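Local coordinates for Zn-dependent hydrolase of metallo-beta-lactamase superfamily TM0207 (Thermotoga maritima, PDB 1VJN), which probably catalyses a zinc-dependent hydrolysis as a member of the metallo-beta-lactamase superfamily, its substrate unknown, at residues L25-K30 with E112-K117; I45-A50 with L67-F72; D76-Y81 with K105-V110; G148-G153 with K180-P185; A166-P171 with E207-R212. One frame throughout, in Å; residues are numbered along the deposited sequence.

How the contacts relate
Starting from the N terminus, the chain opens contact 1 at the turn 25-30, and the loop closes only at the turn 112-117, so the tips of hairpins from the two facing sheets meet. Contacts 2 and 3 are nested inside that loop and follow one another. The first joins the lead-ins to two parallel strands of one sheet; the second lays the link from strand 73-75 to strand 79-83 across strand 105-113. Contacts 4 and 5 come later and cross, since 166-171 falls between 148-153 and 180-185. Contact 4 pairs two surface loops, contact 5 the approaches to strands 168-172 and 213-216. Contacts 1 and 5 touch where I116 packs against E207 and K208.

Contact 1: residues L25-K30 with E112-K117; sequences LEMEGK and EGEGIK
Two glutamates at hairpin tips exchange hydrogen bonds, each carboxylate taking the backbone N-H of the other. One is very short, 2.5 Å from E114 N to E28 OE2, and meets the oxygen nearly along its C-O axis, but it is bent at the hydrogen (126°). In return E28 N gives a straighter bond of 3.0 Å to E114 OE2, coming in from above the carboxylate plane. Bends at chi2 in both chains bring the ends tip to tip, with their planes stacked and 20° apart. Each hairpin turns through two residues of positive phi, a glutamate and then a glycine, which accepts such angles easily. Next to the carboxylate of E114 lies the selenomethionine M27. Its CG stands between the backbone N and the carbonyl carbon (chi1 47°), its CB lies 3.0 Å from E114 OE1, and its CE is 3.2 Å from G113 O. Its SE rests 3.9 Å from G113 CA, so glycine suits that place: a CB would collide with the selenium. M13, F111 and V118 also touch M27, which fills the interior between the sheets. On the hairpin 112-117, K117 NZ forms a salt bridge of 2.7 Å with E112 OE2. With E28 OE2 and E114 OE1 4.2 Å apart, the proton affinity of one acid may be raised, while the two N-H donors offset some of the repulsion.

Contact 2: residues I45-A50 with L67-F72; sequences IPNVTA and LVKGNF
A single parallel beta bridge, T49 with K69, joins the loops that lead into the parallel neighbour strands 52-54 and 73-75. K69 uses both its polar backbone groups. Its N-H bonds to V48 O at 2.9 Å, in the carbonyl plane, and its own carbonyl oxygen receives A50 N at 2.7 Å. That second bond is nearly straight at the hydrogen (172°), yet the donor stands above the plane of K69's carbonyl. T49 CA, lying between the two bonds, adds a C-H...O contact of 3.4 Å to K69 O. The small CB of A50 fits under the bridge, 3.6 Å from V68 CG1, which the anti chi1 of V68 (178°) directs there. Farther along, A50 O comes 3.4 Å from F72 CB and lies near the plane of the phenyl ring, at its edge. G70 passes over T49 CG2 and A50 O with backbone angles that only glycine takes easily. On the outer side the extended K69 chain crosses T49 at about a right angle and ends in a weak bond of 3.4 Å from its NZ to N47 OD1; long polar groups suit this surface position. V48 turns the other way, onto F18, T31 and V33. The bridge extends the strand pairing backward within one sheet of the metallo-hydrolase fold, and the chain between the loops carries the HxHxDH signature that in relatives binds the metals.

Contact 3: residues D76-Y81 with K105-V110; sequences DRPGAY and KNIVFV
K105 begins strand 105-113 with its CG in the crowded position between the backbone N and the carbonyl carbon (chi1 72°), and from there the chain runs out straight. Its NZ reaches D76 O at 2.9 Å, nearly along the C=O axis, so a long flexible base serves well to bridge the distance to the 76-78 link. N106 points to the other face of the strand, where it bonds to T93, L121 and D123. I107 turns back toward the link and presents a single methyl: CD1 sits 3.2 Å from D76 O, 3.6 Å from R77 CA and 3.7 Å from P78 CD. Its side chain crosses that of P78 at about a right angle, and a branched, extended isoleucine is long enough to wedge in there. CG2 of the same residue lies against one face of the F109 ring, 3.5 Å above its plane and offset toward the rim. F109 then comes up with CE1 4.2 Å from R77 O. R77 O accepts a hydrogen bond of 2.7 Å from Y81 OH, which comes from above the carbonyl plane. The link runs about 80° to the strand as it passes from strand 73-75 of one sheet to strand 79-83 of the other. Its carbonyls at D76 and R77 lie beside apolar atoms of I107 and F109, and the donors K105 and Y81 satisfy them there.

Contact 4: residues G148-G153 with K180-P185; sequences GTYTIG and KFNLLP
I152 O is gripped by two donors of its own loop: G148 N at 2.9 Å, and T151 OG1, also at 2.9 Å, in the carbonyl plane and on a lone pair. The two bonds close the 148-152 loop, from which T149 and Y150 face the turn 180-183. T149 OG1 gives its proton to a water at 2.7 Å, and the same water donates to N182 O at 3.2 Å, so the water bridges the two segments, and a threonine hydroxyl at the surface suits that task. The turn is of type II, closed by L183 N to K180 O at 3.0 Å; N182 takes its third position with positive phi, which asparagine tolerates better than most residues. These loops follow the parallel strands 141-145 and 168-172 at their C-terminal ends, the edge of the sheets where enzymes of the metallo-beta-lactamase fold keep their active site. K175 NZ bonds to L183 O and weakly to K180 O. Y150 leans across the turn, its CG beside the backbone N (chi1 -49°). T149 CG2 lies over the centre of one face of the Y150 ring, 3.9 Å above the plane, while at the ring's edge Y150 CD2 lies 3.7 Å from L183 CD2. The Y150 OH has a weak bond of 3.4 Å to F181 O, not a settled one, since another acceptor is within range of that proton. The edge of the F181 ring faces this OH. L184 CD1 packs at G148, whose lack of a side chain admits the leucine.

Contact 5: residues A166-P171 with E207-R212; sequences AKVIIP and EKPKER
This is a mixed contact, polar at one end and apolar at the other, at the approach to two neighbouring parallel strands, 168-172 and 213-216. R212 leads the polar end. Its NE and NH2 both bond to A166 O, at 3.1 Å and 3.0 Å, a side-on grip in which two nitrogens share one oxygen lying in the guanidinium plane. NE comes nearly along the C=O axis and NH2 on a lone pair. The chain starts anti to the backbone N (chi1 173°) and bends at chi3 (-74°), which turns the flat group back toward A166. I169 CD1 then lies 3.5 Å above one face of the guanidinium, offset toward its rim, and packs on that face. NH1 forms a salt bridge with D162, so a single arginine joins helix 154-163 to the loop that leads into strand 168-172. Backbones are close here as well: R212 CA makes a C-H...O contact of 3.2 Å with K167 O, just before the strands begin to bond through K213. At the apolar end P209, rigid and compact, sets its CB 3.6 Å from K167 CB and its CG 3.8 Å from V168 CG2. The K167 chain, bent at chi2, lies along the carbonyls of K210 and E211. Strand 141-145, helix 154-163 and strand 168-172 form a beta-alpha-beta crossover, and the contact belongs to its return into the mixed sheet characteristic of the metallo-beta-lactamase fold.

Contact 1: residues L25-K30 with E112-K117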
# COMPACT_ATOMS: atom_id res chain seq x y z
N LEU A 25 6.16 -6.60 -2.82
CA LEU A 25 5.64 -6.63 -4.20
C LEU A 25 6.67 -7.21 -5.14
O LEU A 25 7.79 -6.70 -5.24
CB LEU A 25 5.29 -5.21 -4.69
CG LEU A 25 4.52 -4.34 -3.74
CD1 LEU A 25 4.41 -2.92 -4.31
CD2 LEU A 25 3.17 -4.93 -3.48
N GLU A 26 6.30 -8.25 -5.85
CA GLU A 26 7.15 -8.81 -6.88
C GLU A 26 6.59 -8.55 -8.28
O GLU A 26 5.46 -8.92 -8.60
CB GLU A 26 7.34 -10.28 -6.66
CG GLU A 26 7.98 -10.59 -5.33
CD GLU A 26 7.91 -12.05 -4.96
OE1 GLU A 26 8.27 -12.92 -5.80
OE2 GLU A 26 7.50 -12.34 -3.82
N MSE A 27 7.41 -7.91 -9.10
CA MSE A 27 7.07 -7.55 -10.46
C MSE A 27 8.38 -7.33 -11.23
O MSE A 27 9.29 -6.67 -10.73
CB MSE A 27 6.21 -6.27 -10.49
CG MSE A 27 6.72 -5.11 -9.61
SE MSE A 27 5.65 -3.37 -9.73
CE MSE A 27 3.81 -4.06 -10.34
N GLU A 28 8.48 -7.92 -12.43
CA GLU A 28 9.63 -7.74 -13.32
C GLU A 28 10.89 -8.46 -12.82
O GLU A 28 11.99 -7.99 -13.09
CB GLU A 28 9.98 -6.25 -13.50
CG GLU A 28 8.80 -5.32 -13.74
CD GLU A 28 8.27 -5.38 -15.15
OE1 GLU A 28 8.94 -5.97 -16.03
OE2 GLU A 28 7.17 -4.83 -15.38
N GLY A 29 10.75 -9.58 -12.11
CA GLY A 29 11.89 -10.23 -11.45
C GLY A 29 12.55 -9.34 -10.39
O GLY A 29 13.73 -9.48 -10.11
N LYS A 30 11.80 -8.38 -9.83
CA LYS A 30 12.31 -7.51 -8.79
C LYS A 30 11.36 -7.55 -7.61
O LYS A 30 10.23 -7.94 -7.76
CB LYS A 30 12.44 -6.06 -9.27
CG LYS A 30 13.42 -5.88 -10.45
CD LYS A 30 14.84 -6.43 -10.13
CE LYS A 30 15.79 -6.38 -11.36
NZ LYS A 30 16.53 -7.67 -11.54
N GLU A 112 4.89 1.16 -10.97
CA GLU A 112 4.37 0.90 -12.31
C GLU A 112 5.20 -0.21 -12.89
O GLU A 112 6.40 -0.06 -13.07
CB GLU A 112 4.43 2.17 -13.16
CG GLU A 112 3.82 2.05 -14.55
CD GLU A 112 3.39 3.39 -15.16
OE1 GLU A 112 3.57 4.46 -14.53
OE2 GLU A 112 2.86 3.38 -16.30
N GLY A 113 4.56 -1.36 -13.13
CA GLY A 113 5.28 -2.54 -13.57
C GLY A 113 4.38 -3.64 -14.09
O GLY A 113 3.36 -3.95 -13.48
N GLU A 114 4.79 -4.23 -15.20
CA GLU A 114 4.00 -5.25 -15.90
C GLU A 114 2.64 -4.71 -16.33
O GLU A 114 1.64 -5.43 -16.22
CB GLU A 114 3.81 -6.49 -15.01
CG GLU A 114 4.85 -7.58 -15.29
CD GLU A 114 5.45 -8.11 -14.01
OE1 GLU A 114 5.08 -7.58 -12.93
OE2 GLU A 114 6.30 -9.03 -14.09
N GLY A 115 2.60 -3.47 -16.82
CA GLY A 115 1.33 -2.78 -17.08
C GLY A 115 0.31 -2.84 -15.92
O GLY A 115 -0.89 -2.97 -16.15
N ILE A 116 0.79 -2.77 -14.69
CA ILE A 116 -0.07 -2.70 -13.51
C ILE A 116 0.50 -1.57 -12.67
O ILE A 116 1.74 -1.46 -12.55
CB ILE A 116 -0.09 -4.05 -12.73
CG1 ILE A 116 -0.67 -5.18 -13.61
CG2 ILE A 116 -0.93 -3.93 -11.44
CD1 ILE A 116 -0.85 -6.55 -12.90
N LYS A 117 -0.38 -0.71 -12.15
CA LYS A 117 0.01 0.36 -11.25
C LYS A 117 -0.49 0.05 -9.85
O LYS A 117 -1.69 -0.16 -9.61
CB LYS A 117 -0.54 1.73 -11.69
CG LYS A 117 0.21 2.39 -12.84
CD LYS A 117 -0.71 3.34 -13.57
CE LYS A 117 0.03 4.20 -14.57
NZ LYS A 117 0.22 3.48 -15.87

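Contact 2: residues I45-A50 with L67-F72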
# COMPACT_ATOMS: atom_id res chain seq x y z
N ILE A 45 9.47 -11.21 11.85
CA ILE A 45 10.36 -10.47 10.94
C ILE A 45 10.17 -10.87 9.46
O ILE A 45 10.24 -12.05 9.13
CB ILE A 45 11.85 -10.67 11.35
N PRO A 46 9.90 -9.89 8.59
CA PRO A 46 9.90 -10.13 7.14
C PRO A 46 11.22 -10.74 6.68
O PRO A 46 12.27 -10.11 6.83
CB PRO A 46 9.71 -8.72 6.53
CG PRO A 46 9.12 -7.86 7.63
CD PRO A 46 9.55 -8.49 8.92
N ASN A 47 11.18 -11.96 6.17
CA ASN A 47 12.39 -12.65 5.75
C ASN A 47 12.44 -12.61 4.22
O ASN A 47 11.99 -13.55 3.56
CB ASN A 47 12.36 -14.09 6.26
CG ASN A 47 13.74 -14.62 6.66
OD1 ASN A 47 14.77 -14.03 6.34
ND2 ASN A 47 13.75 -15.75 7.38
N VAL A 48 12.97 -11.51 3.67
CA VAL A 48 12.86 -11.26 2.21
C VAL A 48 14.03 -10.46 1.62
O VAL A 48 14.58 -9.59 2.31
CB VAL A 48 11.47 -10.60 1.92
CG1 VAL A 48 11.53 -9.54 0.81
CG2 VAL A 48 10.42 -11.69 1.61
N THR A 49 14.40 -10.77 0.36
CA THR A 49 15.48 -10.12 -0.39
C THR A 49 14.98 -9.01 -1.36
O THR A 49 14.36 -9.29 -2.39
CB THR A 49 16.28 -11.15 -1.21
OG1 THR A 49 17.11 -11.94 -0.34
CG2 THR A 49 17.31 -10.48 -2.12
N ALA A 50 15.31 -7.76 -1.08
CA ALA A 50 14.71 -6.67 -1.78
C ALA A 50 15.68 -5.96 -2.72
O ALA A 50 16.86 -5.85 -2.42
CB ALA A 50 14.15 -5.70 -0.75
N LEU A 67 16.99 -5.13 8.72
CA LEU A 67 16.85 -6.59 8.65
C LEU A 67 16.28 -7.14 7.31
O LEU A 67 16.07 -8.35 7.19
CB LEU A 67 15.97 -7.07 9.79
CG LEU A 67 16.53 -6.90 11.21
CD1 LEU A 67 15.46 -7.33 12.21
CD2 LEU A 67 17.85 -7.68 11.44
N VAL A 68 16.03 -6.27 6.33
CA VAL A 68 15.63 -6.70 4.99
C VAL A 68 16.90 -7.12 4.28
O VAL A 68 17.93 -6.53 4.51
CB VAL A 68 14.95 -5.54 4.18
CG1 VAL A 68 14.59 -5.97 2.77
CG2 VAL A 68 13.70 -5.04 4.89
N LYS A 69 16.86 -8.12 3.42
CA LYS A 69 18.08 -8.55 2.76
C LYS A 69 18.16 -7.99 1.35
O LYS A 69 17.18 -7.48 0.82
CB LYS A 69 18.16 -10.08 2.70
CG LYS A 69 18.30 -10.74 4.05
CD LYS A 69 17.83 -12.22 3.99
CE LYS A 69 18.28 -13.00 5.23
NZ LYS A 69 17.99 -14.48 5.19
N GLY A 70 19.31 -8.14 0.73
CA GLY A 70 19.55 -7.66 -0.60
C GLY A 70 20.28 -6.33 -0.52
O GLY A 70 20.45 -5.72 0.55
N ASN A 71 20.69 -5.87 -1.69
CA ASN A 71 21.45 -4.63 -1.85
C ASN A 71 20.48 -3.63 -2.43
O ASN A 71 20.51 -3.33 -3.61
CB ASN A 71 22.60 -4.90 -2.79
CG ASN A 71 23.56 -5.91 -2.22
OD1 ASN A 71 23.79 -5.92 -1.04
ND2 ASN A 71 24.13 -6.76 -3.07
N PHE A 72 19.60 -3.12 -1.59
CA PHE A 72 18.46 -2.35 -2.10
C PHE A 72 18.69 -0.86 -2.13
O PHE A 72 19.59 -0.33 -1.51
CB PHE A 72 17.20 -2.68 -1.29
CG PHE A 72 17.41 -2.69 0.19
CD1 PHE A 72 17.44 -1.51 0.91
CD2 PHE A 72 17.58 -3.88 0.86
CE1 PHE A 72 17.65 -1.54 2.30
CE2 PHE A 72 17.80 -3.91 2.23
CZ PHE A 72 17.80 -2.76 2.95

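Contact 3: residues D76-Y81 with K105-V110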
# COMPACT_ATOMS: atom_id res chain seq x y z
N ASP A 76 12.88 7.29 0.40
CA ASP A 76 12.13 7.90 1.47
C ASP A 76 11.83 9.37 1.22
O ASP A 76 11.54 10.08 2.15
CB ASP A 76 12.85 7.74 2.79
CG ASP A 76 14.24 8.34 2.79
OD1 ASP A 76 14.64 9.04 1.82
OD2 ASP A 76 15.03 8.13 3.72
N ARG A 77 11.87 9.79 -0.04
CA ARG A 77 11.54 11.14 -0.46
C ARG A 77 10.66 11.12 -1.70
O ARG A 77 10.75 10.19 -2.49
CB ARG A 77 12.82 11.92 -0.76
CG ARG A 77 13.57 12.21 0.46
CD ARG A 77 14.93 12.75 0.31
NE ARG A 77 15.48 12.85 1.66
CZ ARG A 77 15.34 13.90 2.47
NH1 ARG A 77 14.74 15.03 2.06
NH2 ARG A 77 15.86 13.84 3.70
N PRO A 78 9.84 12.15 -1.89
CA PRO A 78 9.02 12.27 -3.12
C PRO A 78 9.87 12.42 -4.41
O PRO A 78 11.05 12.73 -4.35
CB PRO A 78 8.17 13.52 -2.86
CG PRO A 78 8.73 14.19 -1.71
CD PRO A 78 9.62 13.29 -0.98
N GLY A 79 9.26 12.16 -5.56
CA GLY A 79 9.90 12.33 -6.85
C GLY A 79 9.70 11.12 -7.74
O GLY A 79 8.89 10.24 -7.47
N ALA A 80 10.47 11.08 -8.80
CA ALA A 80 10.32 10.05 -9.81
C ALA A 80 11.61 9.27 -9.91
O ALA A 80 12.67 9.83 -10.06
CB ALA A 80 9.98 10.69 -11.14
N TYR A 81 11.50 7.96 -9.83
CA TYR A 81 12.65 7.10 -9.81
C TYR A 81 12.42 5.92 -10.72
O TYR A 81 11.30 5.51 -11.02
CB TYR A 81 12.89 6.57 -8.40
CG TYR A 81 12.82 7.61 -7.31
CD1 TYR A 81 11.59 7.99 -6.75
CD2 TYR A 81 13.98 8.21 -6.83
CE1 TYR A 81 11.56 8.95 -5.74
CE2 TYR A 81 13.94 9.15 -5.84
CZ TYR A 81 12.74 9.51 -5.29
OH TYR A 81 12.75 10.44 -4.29
N LYS A 105 5.88 13.46 7.98
CA LYS A 105 5.42 13.48 6.58
C LYS A 105 4.70 12.19 6.21
O LYS A 105 4.72 11.24 6.98
CB LYS A 105 6.61 13.65 5.63
CG LYS A 105 7.50 12.37 5.52
CD LYS A 105 8.88 12.71 5.06
CE LYS A 105 9.71 11.44 4.98
NZ LYS A 105 11.14 11.68 4.59
N ASN A 106 4.10 12.15 5.01
CA ASN A 106 3.53 10.92 4.46
C ASN A 106 3.79 10.92 2.98
O ASN A 106 3.39 11.84 2.26
CB ASN A 106 2.03 10.78 4.75
CG ASN A 106 1.51 9.43 4.39
OD1 ASN A 106 1.85 8.41 5.03
ND2 ASN A 106 0.74 9.38 3.31
N ILE A 107 4.52 9.91 2.52
CA ILE A 107 4.75 9.77 1.12
C ILE A 107 4.00 8.54 0.63
O ILE A 107 4.21 7.46 1.12
CB ILE A 107 6.21 9.64 0.84
CG1 ILE A 107 6.98 10.82 1.43
CG2 ILE A 107 6.47 9.60 -0.70
CD1 ILE A 107 8.45 10.68 1.36
N VAL A 108 3.14 8.78 -0.35
CA VAL A 108 2.43 7.80 -1.15
C VAL A 108 3.38 7.37 -2.26
O VAL A 108 3.98 8.21 -2.94
CB VAL A 108 1.17 8.47 -1.77
CG1 VAL A 108 0.56 7.63 -2.80
CG2 VAL A 108 0.18 8.89 -0.68
N PHE A 109 3.54 6.07 -2.45
CA PHE A 109 4.36 5.57 -3.54
C PHE A 109 3.54 4.87 -4.57
O PHE A 109 2.63 4.13 -4.25
CB PHE A 109 5.43 4.61 -2.97
CG PHE A 109 6.54 5.34 -2.28
CD1 PHE A 109 7.50 5.99 -3.03
CD2 PHE A 109 6.63 5.40 -0.90
CE1 PHE A 109 8.49 6.69 -2.43
CE2 PHE A 109 7.65 6.12 -0.31
CZ PHE A 109 8.56 6.74 -1.05
N VAL A 110 3.88 5.09 -5.82
CA VAL A 110 3.22 4.43 -6.90
C VAL A 110 4.25 3.57 -7.65
O VAL A 110 5.30 4.05 -8.04
CB VAL A 110 2.57 5.45 -7.82
CG1 VAL A 110 1.82 4.76 -8.94
CG2 VAL A 110 1.60 6.33 -7.05

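Contact 4: residues G148-G153 with K180-P185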
# COMPACT_ATOMS: atom_id res chain seq x y z
N GLY A 148 -9.33 5.05 10.69
CA GLY A 148 -10.12 6.25 11.05
C GLY A 148 -9.70 7.40 11.99
O GLY A 148 -10.31 8.50 11.96
N THR A 149 -8.71 7.19 12.82
CA THR A 149 -8.31 8.28 13.77
C THR A 149 -6.93 8.81 13.38
O THR A 149 -6.74 10.01 13.18
CB THR A 149 -8.28 7.66 15.16
OG1 THR A 149 -9.62 7.38 15.55
CG2 THR A 149 -7.79 8.61 16.24
N TYR A 150 -5.99 7.88 13.25
CA TYR A 150 -4.59 8.13 12.89
C TYR A 150 -4.43 8.22 11.37
O TYR A 150 -3.42 8.70 10.87
CB TYR A 150 -3.74 6.98 13.42
CG TYR A 150 -4.09 6.73 14.85
CD1 TYR A 150 -3.76 7.66 15.83
CD2 TYR A 150 -4.83 5.61 15.23
CE1 TYR A 150 -4.12 7.47 17.16
CE2 TYR A 150 -5.19 5.40 16.54
CZ TYR A 150 -4.84 6.33 17.51
OH TYR A 150 -5.22 6.13 18.82
N THR A 151 -5.42 7.72 10.65
CA THR A 151 -5.49 7.81 9.20
C THR A 151 -6.92 8.11 8.85
O THR A 151 -7.77 8.28 9.71
CB THR A 151 -5.08 6.47 8.53
OG1 THR A 151 -6.04 5.43 8.84
CG2 THR A 151 -3.73 5.95 9.08
N ILE A 152 -7.21 8.11 7.57
CA ILE A 152 -8.57 8.16 7.10
C ILE A 152 -9.33 6.94 7.58
O ILE A 152 -8.73 5.92 7.95
CB ILE A 152 -8.62 8.26 5.57
CG1 ILE A 152 -7.73 7.21 4.88
CG2 ILE A 152 -8.15 9.64 5.12
CD1 ILE A 152 -7.94 7.13 3.34
N GLY A 153 -10.64 7.10 7.58
CA GLY A 153 -11.59 6.10 7.97
C GLY A 153 -12.17 5.46 6.73
O GLY A 153 -11.76 5.77 5.60
N LYS A 180 -5.56 -2.04 18.77
CA LYS A 180 -6.99 -1.80 18.74
C LYS A 180 -7.48 -0.39 19.13
O LYS A 180 -8.52 0.03 18.63
CB LYS A 180 -7.72 -2.87 19.56
CG LYS A 180 -7.21 -3.07 20.97
CD LYS A 180 -7.70 -4.38 21.60
CE LYS A 180 -7.54 -4.32 23.14
NZ LYS A 180 -8.36 -5.31 23.91
N PHE A 181 -6.74 0.32 20.00
CA PHE A 181 -7.17 1.61 20.54
C PHE A 181 -7.46 2.64 19.45
O PHE A 181 -6.60 2.99 18.63
CB PHE A 181 -6.14 2.15 21.54
CG PHE A 181 -6.68 3.21 22.43
CD1 PHE A 181 -7.31 2.89 23.61
CD2 PHE A 181 -6.56 4.55 22.07
CE1 PHE A 181 -7.84 3.88 24.42
CE2 PHE A 181 -7.09 5.55 22.88
CZ PHE A 181 -7.72 5.22 24.05
N ASN A 182 -8.71 3.09 19.43
CA ASN A 182 -9.18 4.02 18.42
C ASN A 182 -8.92 3.58 17.00
O ASN A 182 -8.57 4.41 16.15
CB ASN A 182 -8.53 5.40 18.59
CG ASN A 182 -9.22 6.22 19.59
OD1 ASN A 182 -10.42 6.04 19.86
ND2 ASN A 182 -8.51 7.17 20.14
N LEU A 183 -9.09 2.29 16.73
CA LEU A 183 -9.00 1.81 15.36
C LEU A 183 -10.29 1.06 15.03
O LEU A 183 -10.68 0.19 15.77
CB LEU A 183 -7.85 0.86 15.21
CG LEU A 183 -6.44 1.38 15.19
CD1 LEU A 183 -5.54 0.20 14.96
CD2 LEU A 183 -6.29 2.43 14.08
N LEU A 184 -10.90 1.37 13.90
CA LEU A 184 -12.13 0.71 13.49
C LEU A 184 -11.82 -0.66 12.89
O LEU A 184 -10.74 -0.87 12.34
CB LEU A 184 -12.88 1.56 12.48
CG LEU A 184 -13.38 2.92 12.99
CD1 LEU A 184 -13.82 3.83 11.84
CD2 LEU A 184 -14.51 2.76 14.04
N PRO A 185 -12.77 -1.58 12.99
CA PRO A 185 -12.63 -2.87 12.35
C PRO A 185 -12.68 -2.74 10.81
O PRO A 185 -13.29 -1.83 10.30
CB PRO A 185 -13.82 -3.65 12.87
CG PRO A 185 -14.82 -2.63 13.18
CD PRO A 185 -14.04 -1.49 13.75
O HOH W 1 -10.99 5.32 14.35

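Contact 5: residues A166-P171 with E207-R212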
# COMPACT_ATOMS: atom_id res chain seq x y z
N ALA A 166 -9.62 2.78 -8.46
CA ALA A 166 -8.91 1.55 -8.01
C ALA A 166 -9.75 0.31 -8.29
O ALA A 166 -10.96 0.32 -8.08
CB ALA A 166 -8.65 1.62 -6.52
N LYS A 167 -9.09 -0.75 -8.73
CA LYS A 167 -9.76 -2.01 -9.02
C LYS A 167 -9.60 -2.97 -7.83
O LYS A 167 -10.57 -3.20 -7.11
CB LYS A 167 -9.18 -2.63 -10.29
CG LYS A 167 -9.30 -1.75 -11.50
CD LYS A 167 -10.77 -1.55 -11.85
CE LYS A 167 -10.94 -0.46 -12.92
NZ LYS A 167 -12.08 0.47 -12.58
N VAL A 168 -8.41 -3.52 -7.64
CA VAL A 168 -8.14 -4.30 -6.45
C VAL A 168 -7.86 -3.33 -5.36
O VAL A 168 -6.99 -2.46 -5.50
CB VAL A 168 -6.95 -5.22 -6.61
CG1 VAL A 168 -6.56 -5.86 -5.24
CG2 VAL A 168 -7.27 -6.30 -7.63
N ILE A 169 -8.62 -3.44 -4.27
CA ILE A 169 -8.45 -2.60 -3.10
C ILE A 169 -8.07 -3.44 -1.86
O ILE A 169 -8.84 -4.34 -1.46
CB ILE A 169 -9.75 -1.84 -2.80
CG1 ILE A 169 -10.09 -0.83 -3.91
CG2 ILE A 169 -9.60 -1.13 -1.49
CD1 ILE A 169 -11.55 -0.34 -3.90
N ILE A 170 -6.93 -3.15 -1.24
CA ILE A 170 -6.54 -3.89 -0.08
C ILE A 170 -6.49 -2.93 1.11
O ILE A 170 -5.65 -2.02 1.13
CB ILE A 170 -5.17 -4.59 -0.30
CG1 ILE A 170 -5.23 -5.59 -1.48
CG2 ILE A 170 -4.69 -5.28 0.96
CD1 ILE A 170 -3.90 -5.92 -2.14
N PRO A 171 -7.41 -3.10 2.08
CA PRO A 171 -7.39 -2.23 3.28
C PRO A 171 -6.21 -2.57 4.23
O PRO A 171 -5.72 -3.73 4.28
CB PRO A 171 -8.72 -2.56 3.99
CG PRO A 171 -9.06 -4.00 3.55
CD PRO A 171 -8.50 -4.12 2.12
N GLU A 207 -3.17 -11.05 -14.43
CA GLU A 207 -3.47 -10.07 -15.46
C GLU A 207 -3.88 -8.76 -14.80
O GLU A 207 -4.16 -8.72 -13.61
CB GLU A 207 -4.61 -10.56 -16.34
CG GLU A 207 -5.93 -10.74 -15.61
CD GLU A 207 -7.07 -11.15 -16.53
OE1 GLU A 207 -6.81 -11.46 -17.72
OE2 GLU A 207 -8.24 -11.14 -16.08
N LYS A 208 -3.95 -7.71 -15.60
CA LYS A 208 -4.37 -6.41 -15.09
C LYS A 208 -5.83 -6.55 -14.63
O LYS A 208 -6.65 -7.05 -15.38
CB LYS A 208 -4.23 -5.32 -16.18
CG LYS A 208 -4.52 -3.89 -15.69
CD LYS A 208 -5.46 -3.15 -16.65
CE LYS A 208 -4.72 -2.29 -17.63
NZ LYS A 208 -4.57 -0.91 -17.09
N PRO A 209 -6.15 -6.13 -13.40
CA PRO A 209 -7.52 -6.23 -12.90
C PRO A 209 -8.54 -5.55 -13.81
O PRO A 209 -8.37 -4.39 -14.13
CB PRO A 209 -7.46 -5.50 -11.56
CG PRO A 209 -6.04 -5.54 -11.15
CD PRO A 209 -5.24 -5.56 -12.39
N LYS A 210 -9.58 -6.27 -14.21
CA LYS A 210 -10.65 -5.70 -15.02
C LYS A 210 -11.68 -5.07 -14.13
O LYS A 210 -12.21 -4.01 -14.44
CB LYS A 210 -11.33 -6.77 -15.88
CG LYS A 210 -10.44 -7.41 -16.96
CD LYS A 210 -11.09 -8.64 -17.59
CE LYS A 210 -12.35 -8.31 -18.45
NZ LYS A 210 -12.05 -7.93 -19.87
N GLU A 211 -11.98 -5.71 -13.00
CA GLU A 211 -13.06 -5.26 -12.12
C GLU A 211 -12.61 -4.92 -10.73
O GLU A 211 -11.55 -5.32 -10.29
CB GLU A 211 -14.12 -6.34 -11.99
CG GLU A 211 -14.54 -6.97 -13.29
CD GLU A 211 -15.84 -7.72 -13.15
OE1 GLU A 211 -16.29 -7.94 -11.99
OE2 GLU A 211 -16.43 -8.09 -14.20
N ARG A 212 -13.47 -4.19 -10.04
CA ARG A 212 -13.23 -3.83 -8.68
C ARG A 212 -13.43 -5.02 -7.77
O ARG A 212 -14.44 -5.72 -7.86
CB ARG A 212 -14.18 -2.73 -8.24
CG ARG A 212 -14.03 -2.48 -6.75
CD ARG A 212 -14.55 -1.21 -6.31
NE ARG A 212 -13.67 -0.13 -6.71
CZ ARG A 212 -13.94 1.15 -6.48
NH1 ARG A 212 -15.08 1.49 -5.88
NH2 ARG A 212 -13.09 2.09 -6.86